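Local coordinates for enoyl-acyl carrier protein reductase (PDB 6KIA) that probably reduces the enoyl group of acyl carrier protein-bound intermediates in fatty acid synthesis, binding NADH as cofactor and conferring resistance to triclosan, at residues N14-G19 / Q233-A238; F90-P95 / I165-V170; I298-E303 / G378-I383. All coordinates share one frame; numbering follows the deposited sequence.

The three contacts are spread over one NADH-binding chain with a Rossmann-type sheet. Interaction 1 joins the loop before strand 21-25 to strand 234-240 of that mixed sheet. Interaction 2 lies in the chain between the two segments of interaction 1. It joins the loop after strand 80-83 to the approach to helix 169-180. Interaction 3 follows later and joins the loop after strand 283-287 to helix 370-385. The centres of interactions 1 and 2 are about 36 Å apart. Those of 2 and 3 are about 29 Å apart, yet their nearest atoms come within about 5 Å without touching. Interactions 1 and 3 lie on opposite sides of the chain's centre. Interactions 2 and 3 flank the cofactor site: the Asp91 and Glu303 side chains are about 6 Å and 9 Å from bound NADH.

Interaction 1 of 3, residues N14-G19 / Q233-A238; sequences NIFRKG and QVRYSA
Ile15 lays its CD1 methyl against the aliphatic stem of Gln233 and over one face of the Arg235 guanidinium. CD1 is 3.6 Å from Gln233 CB, and the two side chains cross at about a right angle. The same methyl is 4.0 Å from Arg235 NH2. CG1 of Ile15 lies between the backbone N and the carbonyl carbon (chi1 65°), over the centre of the Phe16 ring. Phe16 meets the arginine further back along its chain: CZ is 4.0 Å from Arg235 CG, which lies at the ring edge. The ring and guanidinium planes are 73° apart, so they do not stack.

The guanidinium is held in its orientation by neighbours in its own segment. NH1 and NH2 both grip Gln233 OE1 end-on, at 3.0 Å and 2.9 Å, and the oxygen lies in the guanidinium plane. NH1 also donates to Val234 O. NH2 has a further acceptor in Ser415 O. These bonds fix the rotation of the group under Ile15.

On the loop side, Asn14 OD1 accepts from Phe16 N at 3.0 Å, and Asn14 ND2 donates back to Phe16 O. Phe16 also meets the rings of Phe156 and Phe411. The contact thus joins an Asx turn, just before strand 21-25, to the start of parallel strand 234-240 in the Rossmann-type sheet.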
ATOM      1  N   ASN A  14       7.796   6.363  22.516  1.00 23.06           N
ATOM      2  CA  ASN A  14       8.055   7.356  21.488  1.00 19.64           C
ATOM      3  C   ASN A  14       9.377   8.069  21.740  1.00 20.84           C
ATOM      4  O   ASN A  14       9.632   8.563  22.838  1.00 26.40           O
ATOM      5  CB  ASN A  14       6.948   8.416  21.397  1.00 20.11           C
ATOM      6  CG  ASN A  14       7.370   9.619  20.546  1.00 20.86           C
ATOM      7  OD1 ASN A  14       7.620   9.477  19.344  1.00 23.13           O
ATOM      8  ND2 ASN A  14       7.405  10.806  21.142  1.00 23.29           N
ATOM      9  N   ILE A  15      10.202   8.142  20.709  1.00 18.07           N
ATOM     10  CA  ILE A  15      11.470   8.870  20.801  1.00 21.14           C
ATOM     11  C   ILE A  15      11.485  10.165  19.992  1.00 23.78           C
ATOM     12  O   ILE A  15      12.458  10.927  20.052  1.00 26.37           O
ATOM     13  CB  ILE A  15      12.639   7.998  20.317  1.00 23.67           C
ATOM     14  CG1 ILE A  15      12.490   7.681  18.821  1.00 22.49           C
ATOM     15  CG2 ILE A  15      12.711   6.711  21.127  1.00 25.63           C
ATOM     16  CD1 ILE A  15      13.691   6.972  18.233  1.00 24.44           C
ATOM     17  N   PHE A  16      10.433  10.417  19.220  1.00 18.72           N
ATOM     18  CA  PHE A  16      10.446  11.543  18.295  1.00 18.76           C
ATOM     19  C   PHE A  16       9.918  12.826  18.939  1.00 27.07           C
ATOM     20  O   PHE A  16       8.950  12.819  19.718  1.00 26.51           O
ATOM     21  CB  PHE A  16       9.659  11.197  17.016  1.00 23.39           C
ATOM     22  CG  PHE A  16      10.213   9.993  16.288  1.00 22.58           C
ATOM     23  CD1 PHE A  16      11.363  10.107  15.520  1.00 20.62           C
ATOM     24  CD2 PHE A  16       9.586   8.747  16.381  1.00 23.89           C
ATOM     25  CE1 PHE A  16      11.899   9.003  14.866  1.00 21.44           C
ATOM     26  CE2 PHE A  16      10.131   7.626  15.720  1.00 23.30           C
ATOM     27  CZ  PHE A  16      11.293   7.779  14.958  1.00 23.74           C
ATOM     28  N   ARG A  17      10.591  13.926  18.620  1.00 27.18           N
ATOM     29  CA  ARG A  17      10.343  15.210  19.262  1.00 34.77           C
ATOM     30  C   ARG A  17      10.505  16.325  18.238  1.00 27.04           C
ATOM     31  O   ARG A  17      10.946  16.071  17.121  1.00 25.32           O
ATOM     32  CB  ARG A  17      11.320  15.410  20.431  1.00 48.24           C
ATOM     33  CG  ARG A  17      10.657  15.757  21.747  1.00 62.28           C
ATOM     34  CD  ARG A  17      11.457  15.237  22.935  1.00 66.71           C
ATOM     35  NE  ARG A  17      10.718  14.215  23.678  1.00 65.78           N
ATOM     36  CZ  ARG A  17      11.068  12.932  23.730  1.00 62.26           C
ATOM     37  NH1 ARG A  17      12.162  12.516  23.101  1.00 76.07           N
ATOM     38  NH2 ARG A  17      10.337  12.066  24.418  1.00 42.72           N
ATOM     39  N   LYS A  18      10.167  17.556  18.622  1.00 24.83           N
ATOM     40  CA  LYS A  18      10.539  18.742  17.845  1.00 24.98           C
ATOM     41  C   LYS A  18      12.001  18.708  17.387  1.00 29.60           C
ATOM     42  O   LYS A  18      12.897  18.457  18.193  1.00 28.74           O
ATOM     43  CB  LYS A  18      10.311  20.002  18.687  1.00 38.10           C
ATOM     44  CG  LYS A  18      10.236  21.303  17.900  1.00 47.32           C
ATOM     45  CD  LYS A  18      10.326  22.495  18.845  1.00 53.60           C
ATOM     46  CE  LYS A  18      11.531  22.374  19.770  1.00 55.31           C
ATOM     47  NZ  LYS A  18      11.555  23.442  20.810  1.00 58.02           N
ATOM     48  N   GLY A  19      12.224  18.964  16.096  1.00 25.92           N
ATOM     49  CA  GLY A  19      13.561  18.974  15.539  1.00 28.85           C
ATOM     50  C   GLY A  19      13.897  17.702  14.788  1.00 26.49           C
ATOM     51  O   GLY A  19      14.760  17.714  13.895  1.00 24.26           O
ATOM     52  N   GLN A 233      18.730   8.528  16.214  1.00 24.70           N
ATOM     53  CA  GLN A 233      18.110   7.252  15.813  1.00 20.59           C
ATOM     54  C   GLN A 233      17.521   7.377  14.419  1.00 22.64           C
ATOM     55  O   GLN A 233      16.970   8.416  14.060  1.00 25.70           O
ATOM     56  CB  GLN A 233      17.004   6.848  16.792  1.00 23.84           C
ATOM     57  CG  GLN A 233      17.494   6.593  18.210  1.00 23.84           C
ATOM     58  CD  GLN A 233      18.243   5.288  18.335  1.00 32.49           C
ATOM     59  OE1 GLN A 233      17.856   4.276  17.746  1.00 31.03           O
ATOM     60  NE2 GLN A 233      19.308   5.289  19.133  1.00 32.31           N
ATOM     61  N   VAL A 234      17.639   6.318  13.630  1.00 20.31           N
ATOM     62  CA  VAL A 234      17.063   6.305  12.289  1.00 19.88           C
ATOM     63  C   VAL A 234      16.144   5.104  12.109  1.00 21.74           C
ATOM     64  O   VAL A 234      16.485   3.977  12.492  1.00 21.73           O
ATOM     65  CB  VAL A 234      18.167   6.285  11.215  1.00 24.23           C
ATOM     66  CG1 VAL A 234      17.569   6.160   9.795  1.00 22.83           C
ATOM     67  CG2 VAL A 234      19.020   7.529  11.336  1.00 21.10           C
ATOM     68  N   ARG A 235      14.976   5.354  11.523  1.00 19.64           N
ATOM     69  CA  ARG A 235      13.990   4.319  11.280  1.00 18.74           C
ATOM     70  C   ARG A 235      13.502   4.379   9.825  1.00 18.30           C
ATOM     71  O   ARG A 235      13.405   5.460   9.229  1.00 17.54           O
ATOM     72  CB  ARG A 235      12.804   4.495  12.221  1.00 18.98           C
ATOM     73  CG  ARG A 235      13.140   4.484  13.699  1.00 18.81           C
ATOM     74  CD  ARG A 235      13.669   3.134  14.142  1.00 20.37           C
ATOM     75  NE  ARG A 235      13.860   3.107  15.590  1.00 25.68           N
ATOM     76  CZ  ARG A 235      15.026   3.339  16.183  1.00 22.02           C
ATOM     77  NH1 ARG A 235      16.093   3.581  15.446  1.00 23.18           N
ATOM     78  NH2 ARG A 235      15.121   3.313  17.506  1.00 25.14           N
ATOM     79  N   TYR A 236      13.201   3.211   9.268  1.00 18.02           N
ATOM     80  CA  TYR A 236      12.543   3.096   7.956  1.00 17.43           C
ATOM     81  C   TYR A 236      11.266   2.302   8.132  1.00 20.11           C
ATOM     82  O   TYR A 236      11.267   1.297   8.842  1.00 20.68           O
ATOM     83  CB  TYR A 236      13.428   2.392   6.931  1.00 17.63           C
ATOM     84  CG  TYR A 236      14.754   3.087   6.734  1.00 17.86           C
ATOM     85  CD1 TYR A 236      15.811   2.840   7.603  1.00 22.52           C
ATOM     86  CD2 TYR A 236      14.938   4.013   5.711  1.00 18.06           C
ATOM     87  CE1 TYR A 236      17.024   3.491   7.451  1.00 23.36           C
ATOM     88  CE2 TYR A 236      16.160   4.659   5.555  1.00 19.37           C
ATOM     89  CZ  TYR A 236      17.182   4.392   6.429  1.00 20.22           C
ATOM     90  OH  TYR A 236      18.397   5.024   6.277  1.00 23.77           O
ATOM     91  N   SER A 237      10.178   2.768   7.527  1.00 18.46           N
ATOM     92  CA  SER A 237       8.937   1.993   7.541  1.00 17.00           C
ATOM     93  C   SER A 237       8.483   1.831   6.097  1.00 17.85           C
ATOM     94  O   SER A 237       8.845   2.642   5.231  1.00 17.30           O
ATOM     95  CB  SER A 237       7.860   2.690   8.373  1.00 16.83           C
ATOM     96  OG  SER A 237       7.455   3.904   7.746  1.00 16.93           O
ATOM     97  N   ALA A 238       7.712   0.780   5.830  1.00 17.03           N
ATOM     98  CA  ALA A 238       7.079   0.602   4.534  1.00 17.13           C
ATOM     99  C   ALA A 238       5.706   0.009   4.778  1.00 16.96           C
ATOM    100  O   ALA A 238       5.486  -0.679   5.776  1.00 16.79           O
ATOM    101  CB  ALA A 238       7.901  -0.313   3.607  1.00 20.78           C
TER

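Interaction 2 of 3, residues F90-P95 / I165-V170; sequences FDLDAP and IPKVKV
Leu92 and Lys167 cross at about a right angle, branch against chain end. Leu92 CD1 is 3.8 Å from Lys167 CE and 3.9 Å from Lys167 NZ. The touch is therefore made by the far end of the lysine. Lys167 is extended as far as CD and then bends at chi3 (-85°), which turns CE toward the leucine methyl. The other branch of the contact is polar. Asp91 directs its CB toward segment 165-170, and OD2 comes 4.5 Å from Pro166 CA, a loose approach. A water closes the gap: it donates to Asp91 OD2 at 2.9 Å and accepts from Lys167 N at 2.8 Å. The carboxylate is thus linked to the lysine backbone through water. The lysine ammonium is more remote, with NZ 5.9 Å from Asp91 OD2. The opposite charges probably attract, but they do not form a salt bridge.

Both partners sit on turns. Phe90 to Asp93 form a type I beta turn, closed by Asp93 N to Phe90 O at 3.1 Å. This turn puts Asp91 and Leu92 at its two central positions, both with CB toward the other segment. Lys167 is the centre of an inverse gamma turn just ahead of helix 169-180. In the Rossmann-type fold, the loop after strand 80-83 here meets the one after strand 155-159. Bound NADH lies about 6 Å from the Asp91 side chain.

The other oxygen of Asp91, OD1, accepts from Asn204 ND2, on helix 196-219. The carboxylate is thereby held at both oxygens, by an amide and by the water. Pro166 meets Leu105 and Ile201, and Leu92 also touches Thr102, on helix 101-105.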
ATOM      1  N   PHE A  90      10.408   1.840 -14.924  1.00 20.69           N
ATOM      2  CA  PHE A  90      11.184   2.096 -16.130  1.00 21.90           C
ATOM      3  C   PHE A  90      10.308   2.021 -17.371  1.00 27.31           C
ATOM      4  O   PHE A  90      10.818   1.999 -18.483  1.00 32.85           O
ATOM      5  CB  PHE A  90      12.359   1.109 -16.234  1.00 26.10           C
ATOM      6  CG  PHE A  90      11.943  -0.340 -16.303  1.00 25.56           C
ATOM      7  CD1 PHE A  90      11.646  -1.049 -15.144  1.00 26.79           C
ATOM      8  CD2 PHE A  90      11.868  -1.004 -17.525  1.00 29.53           C
ATOM      9  CE1 PHE A  90      11.266  -2.381 -15.191  1.00 27.67           C
ATOM     10  CE2 PHE A  90      11.478  -2.334 -17.591  1.00 29.05           C
ATOM     11  CZ  PHE A  90      11.172  -3.033 -16.428  1.00 28.90           C
ATOM     12  N   ASP A  91       8.988   2.012 -17.184  1.00 29.18           N
ATOM     13  CA  ASP A  91       8.079   1.832 -18.323  1.00 26.92           C
ATOM     14  C   ASP A  91       8.158   2.958 -19.365  1.00 33.27           C
ATOM     15  O   ASP A  91       7.814   2.749 -20.533  1.00 33.64           O
ATOM     16  CB  ASP A  91       6.641   1.691 -17.821  1.00 25.76           C
ATOM     17  CG  ASP A  91       6.268   2.760 -16.827  1.00 33.49           C
ATOM     18  OD1 ASP A  91       6.745   2.708 -15.659  1.00 32.76           O
ATOM     19  OD2 ASP A  91       5.487   3.650 -17.216  1.00 36.40           O
ATOM     20  N   LEU A  92       8.644   4.135 -18.967  1.00 29.78           N
ATOM     21  CA  LEU A  92       8.798   5.247 -19.912  1.00 30.15           C
ATOM     22  C   LEU A  92      10.263   5.685 -20.017  1.00 27.27           C
ATOM     23  O   LEU A  92      10.569   6.824 -20.379  1.00 32.73           O
ATOM     24  CB  LEU A  92       7.911   6.432 -19.499  1.00 32.54           C
ATOM     25  CG  LEU A  92       6.395   6.210 -19.663  1.00 31.29           C
ATOM     26  CD1 LEU A  92       5.571   7.338 -19.051  1.00 31.37           C
ATOM     27  CD2 LEU A  92       5.988   5.967 -21.124  1.00 31.72           C
ATOM     28  N   ASP A  93      11.175   4.776 -19.694  1.00 27.48           N
ATOM     29  CA  ASP A  93      12.599   5.064 -19.847  1.00 30.26           C
ATOM     30  C   ASP A  93      13.218   4.375 -21.071  1.00 30.46           C
ATOM     31  O   ASP A  93      12.846   3.257 -21.423  1.00 34.32           O
ATOM     32  CB  ASP A  93      13.345   4.649 -18.582  1.00 29.38           C
ATOM     33  CG  ASP A  93      13.091   5.599 -17.425  1.00 36.25           C
ATOM     34  OD1 ASP A  93      12.401   5.196 -16.455  1.00 30.39           O
ATOM     35  OD2 ASP A  93      13.557   6.759 -17.507  1.00 35.39           O
ATOM     36  N   ALA A  94      14.188   5.041 -21.691  1.00 32.62           N
ATOM     37  CA  ALA A  94      14.903   4.480 -22.838  1.00 39.35           C
ATOM     38  C   ALA A  94      16.119   5.344 -23.163  1.00 39.82           C
ATOM     39  O   ALA A  94      16.147   6.522 -22.817  1.00 42.94           O
ATOM     40  CB  ALA A  94      13.976   4.373 -24.059  1.00 37.89           C
ATOM     41  N   PRO A  95      17.127   4.763 -23.836  1.00 47.12           N
ATOM     42  CA  PRO A  95      18.194   5.593 -24.405  1.00 41.70           C
ATOM     43  C   PRO A  95      17.608   6.590 -25.399  1.00 43.71           C
ATOM     44  O   PRO A  95      16.555   6.306 -25.969  1.00 44.01           O
ATOM     45  CB  PRO A  95      19.105   4.579 -25.101  1.00 41.63           C
ATOM     46  CG  PRO A  95      18.850   3.307 -24.417  1.00 43.66           C
ATOM     47  CD  PRO A  95      17.383   3.328 -24.053  1.00 45.89           C
ATOM     48  N   ILE A 165       2.121   0.041 -13.126  1.00 27.31           N
ATOM     49  CA  ILE A 165       1.222  -0.271 -14.237  1.00 30.99           C
ATOM     50  C   ILE A 165       1.498   0.659 -15.408  1.00 35.17           C
ATOM     51  O   ILE A 165       1.449   1.879 -15.252  1.00 35.07           O
ATOM     52  CB  ILE A 165      -0.251  -0.134 -13.836  1.00 35.61           C
ATOM     53  CG1 ILE A 165      -0.590  -1.078 -12.682  1.00 38.68           C
ATOM     54  CG2 ILE A 165      -1.157  -0.393 -15.035  1.00 35.81           C
ATOM     55  CD1 ILE A 165      -1.958  -0.828 -12.078  1.00 38.54           C
ATOM     56  N   PRO A 166       1.808   0.085 -16.580  1.00 36.52           N
ATOM     57  CA  PRO A 166       2.049   0.849 -17.812  1.00 40.54           C
ATOM     58  C   PRO A 166       0.799   1.554 -18.317  1.00 39.44           C
ATOM     59  O   PRO A 166      -0.311   1.037 -18.143  1.00 33.66           O
ATOM     60  CB  PRO A 166       2.500  -0.218 -18.816  1.00 44.07           C
ATOM     61  CG  PRO A 166       2.915  -1.391 -17.983  1.00 46.46           C
ATOM     62  CD  PRO A 166       2.013  -1.358 -16.785  1.00 38.58           C
ATOM     63  N   LYS A 167       0.982   2.737 -18.893  1.00 45.76           N
ATOM     64  CA  LYS A 167      -0.120   3.528 -19.422  1.00 54.32           C
ATOM     65  C   LYS A 167      -0.390   3.129 -20.871  1.00 55.37           C
ATOM     66  O   LYS A 167      -0.040   3.855 -21.812  1.00 57.24           O
ATOM     67  CB  LYS A 167       0.190   5.021 -19.303  1.00 60.18           C
ATOM     68  CG  LYS A 167       0.271   5.492 -17.854  1.00 66.50           C
ATOM     69  CD  LYS A 167       0.533   6.985 -17.726  1.00 72.62           C
ATOM     70  CE  LYS A 167       2.021   7.282 -17.802  1.00 76.00           C
ATOM     71  NZ  LYS A 167       2.353   8.610 -17.229  1.00 72.73           N
ATOM     72  N   VAL A 168      -0.986   1.952 -21.045  1.00 45.98           N
ATOM     73  CA  VAL A 168      -1.349   1.467 -22.366  1.00 40.68           C
ATOM     74  C   VAL A 168      -2.810   1.007 -22.384  1.00 39.52           C
ATOM     75  O   VAL A 168      -3.316   0.421 -21.420  1.00 36.87           O
ATOM     76  CB  VAL A 168      -0.414   0.325 -22.843  1.00 48.00           C
ATOM     77  CG1 VAL A 168       1.030   0.773 -22.809  1.00 49.72           C
ATOM     78  CG2 VAL A 168      -0.601  -0.933 -22.009  1.00 45.29           C
ATOM     79  N   LYS A 169      -3.483   1.261 -23.495  1.00 43.07           N
ATOM     80  CA  LYS A 169      -4.922   1.087 -23.530  1.00 44.76           C
ATOM     81  C   LYS A 169      -5.323  -0.379 -23.379  1.00 41.14           C
ATOM     82  O   LYS A 169      -6.283  -0.694 -22.677  1.00 42.10           O
ATOM     83  CB  LYS A 169      -5.476   1.647 -24.839  1.00 55.69           C
ATOM     84  CG  LYS A 169      -6.717   2.486 -24.657  1.00 62.91           C
ATOM     85  CD  LYS A 169      -7.213   3.035 -25.985  1.00 68.61           C
ATOM     86  CE  LYS A 169      -7.770   1.929 -26.863  1.00 69.10           C
ATOM     87  NZ  LYS A 169      -8.607   0.979 -26.078  1.00 72.75           N
ATOM     88  N   VAL A 170      -4.556  -1.269 -23.999  1.00 39.33           N
ATOM     89  CA  VAL A 170      -4.851  -2.696 -23.988  1.00 40.03           C
ATOM     90  C   VAL A 170      -4.862  -3.284 -22.564  1.00 36.16           C
ATOM     91  O   VAL A 170      -5.668  -4.190 -22.237  1.00 35.57           O
ATOM     92  CB  VAL A 170      -3.836  -3.454 -24.880  1.00 43.56           C
ATOM     93  CG1 VAL A 170      -2.410  -3.103 -24.488  1.00 48.53           C
ATOM     94  CG2 VAL A 170      -4.067  -4.964 -24.833  1.00 42.58           C
TER
HETATM   95  O   HOH W   1       3.531   3.719 -19.329  1.00 34.64           O

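Interaction 3 of 3, residues I298-E303 / G378-I383; sequences IFVGVE and GTSDEI
Ser380 meets segment 298-303 with both of its side-chain atoms. CB points toward the loop and comes 3.2 Å from Glu303 OE2 and 4.0 Å from Val300 CG1. From CB the hydroxyl stands opposite the backbone N (chi1 170°), which aims it at the Glu303 carboxylate. OG then donates to Glu303 OE2. The bond is short, at 2.5 Å, and reaches the oxygen on its syn side, 18° out of the carboxylate plane. The same hydroxyl lies 3.6 Å from Val300 CG1, so a methyl packs beside the polar pair.

Glu303 reaches back to its own loop with its other oxygen. Its chain bends at chi2 (-76°), and OE1 accepts from Gly301 N at 2.9 Å, also on the syn side. A water donates to both Glu303 OE2 and Ser380 O, making a second bridge from the carboxylate to the helix. Gly301 lies in the type II beta turn from Phe299 to Val302, with a positive phi that suits glycine. The turn brings Gly301 CA within 5.4 Å of Ser380 CA. The contact joins the loop after strand 283-287 to helix 370-385, and Val300 also touches Lys180 at the end of helix 169-180.

Glu303 and Ser380 are buried, and Arg292 touches Glu303. The carboxylate takes one bond at OE1 and two at OE2. These three donors, from the backbone, the serine and the water, fix its rotation and tie the loop to the helix.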
ATOM      1  N   ILE A 298      -9.547  -0.536  -7.778  1.00 36.11           N
ATOM      2  CA  ILE A 298      -9.834  -1.391  -8.918  1.00 41.93           C
ATOM      3  C   ILE A 298     -10.018  -2.852  -8.522  1.00 39.83           C
ATOM      4  O   ILE A 298     -10.672  -3.613  -9.239  1.00 42.19           O
ATOM      5  CB  ILE A 298      -8.724  -1.309  -9.976  1.00 49.55           C
ATOM      6  CG1 ILE A 298      -7.383  -1.731  -9.377  1.00 51.39           C
ATOM      7  CG2 ILE A 298      -8.636   0.093 -10.549  1.00 55.03           C
ATOM      8  CD1 ILE A 298      -6.278  -1.872 -10.393  1.00 56.42           C
ATOM      9  N   PHE A 299      -9.433  -3.242  -7.394  1.00 32.12           N
ATOM     10  CA  PHE A 299      -9.515  -4.621  -6.930  1.00 26.36           C
ATOM     11  C   PHE A 299     -10.900  -4.869  -6.352  1.00 25.96           C
ATOM     12  O   PHE A 299     -11.051  -4.911  -5.154  1.00 24.30           O
ATOM     13  CB  PHE A 299      -8.442  -4.920  -5.870  1.00 31.23           C
ATOM     14  CG  PHE A 299      -7.035  -4.638  -6.319  1.00 38.48           C
ATOM     15  CD1 PHE A 299      -6.645  -4.866  -7.628  1.00 41.89           C
ATOM     16  CD2 PHE A 299      -6.093  -4.163  -5.414  1.00 39.70           C
ATOM     17  CE1 PHE A 299      -5.346  -4.606  -8.033  1.00 46.34           C
ATOM     18  CE2 PHE A 299      -4.792  -3.906  -5.809  1.00 39.40           C
ATOM     19  CZ  PHE A 299      -4.420  -4.126  -7.119  1.00 43.14           C
ATOM     20  N   VAL A 300     -11.913  -5.028  -7.198  1.00 25.87           N
ATOM     21  CA  VAL A 300     -13.270  -5.301  -6.716  1.00 27.86           C
ATOM     22  C   VAL A 300     -13.292  -6.560  -5.850  1.00 22.58           C
ATOM     23  O   VAL A 300     -12.874  -7.645  -6.292  1.00 24.25           O
ATOM     24  CB  VAL A 300     -14.265  -5.445  -7.894  1.00 33.08           C
ATOM     25  CG1 VAL A 300     -15.647  -5.890  -7.411  1.00 28.53           C
ATOM     26  CG2 VAL A 300     -14.366  -4.135  -8.654  1.00 39.62           C
ATOM     27  N   GLY A 301     -13.730  -6.410  -4.601  1.00 20.25           N
ATOM     28  CA  GLY A 301     -13.770  -7.527  -3.683  1.00 17.72           C
ATOM     29  C   GLY A 301     -12.738  -7.413  -2.591  1.00 17.50           C
ATOM     30  O   GLY A 301     -12.874  -8.061  -1.572  1.00 20.60           O
ATOM     31  N   VAL A 302     -11.707  -6.594  -2.802  1.00 20.14           N
ATOM     32  CA  VAL A 302     -10.695  -6.418  -1.764  1.00 18.87           C
ATOM     33  C   VAL A 302     -11.357  -5.956  -0.453  1.00 18.14           C
ATOM     34  O   VAL A 302     -10.970  -6.372   0.664  1.00 18.50           O
ATOM     35  CB  VAL A 302      -9.578  -5.424  -2.227  1.00 20.00           C
ATOM     36  CG1 VAL A 302     -10.087  -3.983  -2.334  1.00 25.30           C
ATOM     37  CG2 VAL A 302      -8.331  -5.520  -1.300  1.00 21.53           C
ATOM     38  N   GLU A 303     -12.390  -5.140  -0.603  1.00 17.86           N
ATOM     39  CA  GLU A 303     -13.049  -4.526   0.543  1.00 23.08           C
ATOM     40  C   GLU A 303     -13.886  -5.539   1.351  1.00 22.73           C
ATOM     41  O   GLU A 303     -14.275  -5.267   2.496  1.00 18.91           O
ATOM     42  CB  GLU A 303     -13.940  -3.364   0.066  1.00 22.99           C
ATOM     43  CG  GLU A 303     -15.303  -3.817  -0.479  1.00 20.56           C
ATOM     44  CD  GLU A 303     -15.285  -4.427  -1.865  1.00 27.60           C
ATOM     45  OE1 GLU A 303     -14.241  -4.405  -2.553  1.00 26.73           O
ATOM     46  OE2 GLU A 303     -16.334  -5.013  -2.233  1.00 30.81           O
ATOM     47  N   GLY A 378     -19.826 -11.130  -7.157  1.00 27.34           N
ATOM     48  CA  GLY A 378     -21.240 -11.186  -6.838  1.00 28.08           C
ATOM     49  C   GLY A 378     -21.518 -10.615  -5.455  1.00 24.50           C
ATOM     50  O   GLY A 378     -22.427  -9.780  -5.277  1.00 23.49           O
ATOM     51  N   THR A 379     -20.739 -11.068  -4.471  1.00 21.38           N
ATOM     52  CA  THR A 379     -20.928 -10.607  -3.092  1.00 22.10           C
ATOM     53  C   THR A 379     -20.642  -9.101  -2.957  1.00 25.51           C
ATOM     54  O   THR A 379     -21.418  -8.341  -2.329  1.00 23.14           O
ATOM     55  CB  THR A 379     -20.038 -11.416  -2.116  1.00 23.40           C
ATOM     56  OG1 THR A 379     -20.341 -12.828  -2.236  1.00 23.08           O
ATOM     57  CG2 THR A 379     -20.268 -10.969  -0.695  1.00 23.50           C
ATOM     58  N   SER A 380     -19.538  -8.665  -3.556  1.00 21.22           N
ATOM     59  CA  SER A 380     -19.176  -7.252  -3.497  1.00 23.95           C
ATOM     60  C   SER A 380     -20.288  -6.365  -4.102  1.00 24.21           C
ATOM     61  O   SER A 380     -20.700  -5.343  -3.525  1.00 27.34           O
ATOM     62  CB  SER A 380     -17.829  -7.030  -4.219  1.00 20.18           C
ATOM     63  OG  SER A 380     -17.558  -5.647  -4.374  1.00 26.21           O
ATOM     64  N   ASP A 381     -20.794  -6.779  -5.254  1.00 22.32           N
ATOM     65  CA  ASP A 381     -21.871  -6.061  -5.927  1.00 26.56           C
ATOM     66  C   ASP A 381     -23.147  -5.993  -5.073  1.00 26.35           C
ATOM     67  O   ASP A 381     -23.781  -4.929  -4.967  1.00 27.12           O
ATOM     68  CB  ASP A 381     -22.172  -6.749  -7.265  1.00 33.23           C
ATOM     69  CG  ASP A 381     -21.178  -6.377  -8.363  1.00 41.06           C
ATOM     70  OD1 ASP A 381     -20.152  -5.710  -8.083  1.00 42.71           O
ATOM     71  OD2 ASP A 381     -21.394  -6.822  -9.507  1.00 43.66           O
ATOM     72  N   GLU A 382     -23.538  -7.133  -4.486  1.00 22.54           N
ATOM     73  CA  GLU A 382     -24.727  -7.196  -3.632  1.00 24.15           C
ATOM     74  C   GLU A 382     -24.637  -6.233  -2.444  1.00 23.74           C
ATOM     75  O   GLU A 382     -25.597  -5.491  -2.118  1.00 27.76           O
ATOM     76  CB  GLU A 382     -24.962  -8.618  -3.102  1.00 26.38           C
ATOM     77  CG  GLU A 382     -25.430  -9.634  -4.129  1.00 41.09           C
ATOM     78  CD  GLU A 382     -25.315 -11.068  -3.631  1.00 49.41           C
ATOM     79  OE1 GLU A 382     -25.261 -11.279  -2.400  1.00 53.41           O
ATOM     80  OE2 GLU A 382     -25.291 -11.994  -4.472  1.00 56.68           O
ATOM     81  N   ILE A 383     -23.470  -6.233  -1.810  1.00 24.67           N
ATOM     82  CA  ILE A 383     -23.311  -5.378  -0.639  1.00 20.31           C
ATOM     83  C   ILE A 383     -23.355  -3.911  -1.073  1.00 23.71           C
ATOM     84  O   ILE A 383     -24.026  -3.095  -0.445  1.00 23.74           O
ATOM     85  CB  ILE A 383     -22.031  -5.684   0.118  1.00 22.98           C
ATOM     86  CG1 ILE A 383     -22.198  -7.047   0.798  1.00 19.88           C
ATOM     87  CG2 ILE A 383     -21.762  -4.593   1.166  1.00 19.16           C
ATOM     88  CD1 ILE A 383     -20.930  -7.584   1.376  1.00 21.58           C
TER
HETATM   89  O   HOH W   2     -18.845  -4.443  -1.227  1.00 24.96           O